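Local coordinates for Acarbose/maltose binding protein GacH (Streptomyces glaucescens, PDB 3K01), which binds acarbose and an acarbose homologue as the solute receptor of an ABC transporter, and probably maltose as well, at residues D227-S231 and K232-T236. Sequence-based numbering, arbitrary orientation.
Sequences DLVDS and KAAIT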
loop_
_atom_site.group_PDB
_atom_site.type_symbol
_atom_site.label_atom_id
_atom_site.label_comp_id
_atom_site.label_asym_id
_atom_site.label_seq_id
_atom_site.Cartn_x
_atom_site.Cartn_y
_atom_site.Cartn_z
ATOM N N ASP A 227 -2.658 -24.726 3.424
ATOM C CA ASP A 227 -2.582 -25.695 2.344
ATOM C C ASP A 227 -1.367 -25.424 1.454
ATOM O O ASP A 227 -0.716 -26.375 0.994
ATOM C CB ASP A 227 -3.859 -25.706 1.483
ATOM C CG ASP A 227 -3.722 -26.588 0.244
ATOM O OD1 ASP A 227 -3.699 -27.818 0.395
ATOM O OD2 ASP A 227 -3.647 -26.028 -0.844
ATOM N N LEU A 228 -1.060 -24.164 1.182
ATOM C CA LEU A 228 0.092 -23.882 0.332
ATOM C C LEU A 228 1.378 -24.417 0.939
ATOM O O LEU A 228 2.237 -24.986 0.250
ATOM C CB LEU A 228 0.178 -22.384 0.082
ATOM C CG LEU A 228 -0.793 -21.895 -0.999
ATOM C CD1 LEU A 228 -0.837 -20.387 -1.045
ATOM C CD2 LEU A 228 -0.393 -22.398 -2.390
ATOM N N VAL A 229 1.499 -24.314 2.239
ATOM C CA VAL A 229 2.694 -24.824 2.916
ATOM C C VAL A 229 2.627 -26.348 3.079
ATOM O O VAL A 229 3.601 -27.055 2.762
ATOM C CB VAL A 229 2.931 -24.088 4.265
ATOM C CG1 VAL A 229 4.142 -24.628 4.948
ATOM C CG2 VAL A 229 3.092 -22.561 4.044
ATOM N N ASP A 230 1.483 -26.879 3.495
ATOM C CA ASP A 230 1.364 -28.331 3.702
ATOM C C ASP A 230 1.644 -29.083 2.413
ATOM O O ASP A 230 2.262 -30.151 2.438
ATOM C CB ASP A 230 -0.053 -28.710 4.102
ATOM C CG ASP A 230 -0.355 -28.451 5.533
ATOM O OD1 ASP A 230 0.562 -28.208 6.342
ATOM O OD2 ASP A 230 -1.576 -28.541 5.842
ATOM N N SER A 231 1.163 -28.554 1.293
ATOM C CA SER A 231 1.302 -29.226 -0.008
ATOM C C SER A 231 2.688 -29.066 -0.589
ATOM O O SER A 231 2.965 -29.660 -1.641
ATOM C CB SER A 231 0.290 -28.662 -1.008
ATOM O OG SER A 231 0.633 -27.314 -1.308
ATOM N N LYS A 232 3.540 -28.272 0.051
ATOM C CA LYS A 232 4.909 -28.020 -0.407
ATOM C C LYS A 232 5.011 -27.049 -1.571
ATOM O O LYS A 232 6.118 -26.855 -2.097
ATOM C CB LYS A 232 5.682 -29.319 -0.707
ATOM C CG LYS A 232 5.715 -30.268 0.502
ATOM C CD LYS A 232 6.513 -31.528 0.199
ATOM C CE LYS A 232 5.816 -32.354 -0.845
ATOM N NZ LYS A 232 6.754 -33.361 -1.425
ATOM N N ALA A 233 3.898 -26.443 -1.960
ATOM C CA ALA A 233 3.950 -25.377 -2.960
ATOM C C ALA A 233 4.722 -24.172 -2.446
ATOM O O ALA A 233 5.294 -23.423 -3.237
ATOM C CB ALA A 233 2.567 -24.959 -3.363
ATOM N N ALA A 234 4.692 -23.969 -1.133
ATOM C CA ALA A 234 5.285 -22.787 -0.514
ATOM C C ALA A 234 6.052 -23.159 0.714
ATOM O O ALA A 234 5.776 -24.193 1.354
ATOM C CB ALA A 234 4.221 -21.775 -0.127
ATOM N N ILE A 235 7.000 -22.296 1.070
ATOM C CA ILE A 235 7.656 -22.366 2.368
ATOM C C ILE A 235 7.436 -21.029 3.092
ATOM O O ILE A 235 7.086 -20.019 2.486
ATOM C CB ILE A 235 9.170 -22.663 2.256
ATOM C CG1 ILE A 235 9.856 -21.676 1.298
ATOM C CG2 ILE A 235 9.391 -24.124 1.846
ATOM C CD1 ILE A 235 11.389 -21.766 1.305
ATOM N N THR A 236 7.662 -21.033 4.399
ATOM C CA THR A 236 7.440 -19.848 5.211
ATOM C C THR A 236 8.324 -19.901 6.451
ATOM O O THR A 236 9.058 -20.885 6.668
ATOM C CB THR A 236 5.944 -19.716 5.594
ATOM O OG1 THR A 236 5.734 -18.420 6.147
ATOM C CG2 THR A 236 5.532 -20.781 6.608
HETATM O O HOH W 1 6.316 -26.449 2.520
#
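Leu228 and Val229, on the last turn of helix 216-230, meet the chain as it folds back from Lys232 into strand 234-235. Leu228 lays CB against CB of Ala234 (4.1 Å), and CD2 reaches CB of Ala233, whose methyl also touches Ala170 of helix 163-177. With chi1 at 179°, Val229 CG1 stands opposite the backbone N and CG2 lies beside that N, where it meets CG2 of Thr236 at 4.0 Å, the two side chains crossing at about a right angle. Thr236 turns its methyl to Val229, while OG1 hydrogen-bonds to Leu184 O. This is a helix-to-strand connection at the sheet edge of an alpha/beta solute-binding protein: strand 234-235 pairs in parallel with 180-183. Ser231 places OG between its backbone N and carbonyl carbon (chi1 68°), from where it donates to Asp227 O at 2.8 Å; Ser231 N reaches that same oxygen from the opposite face of the carbonyl plane. Ala233 N makes a weak bond to Ser231 OG. Lys232, the first residue to leave helical backbone angles, has positive phi (77°), and the chain turns there. Lys232 N is bound to Val229 O (3.0 Å). Ala234 N bonds to Leu228 O (3.0 Å). A water donates to Val229 O and to Ala234 O (2.6 Å), bridging helix and strand where Val229 CA also points its hydrogen at Ala234 O (3.5 Å).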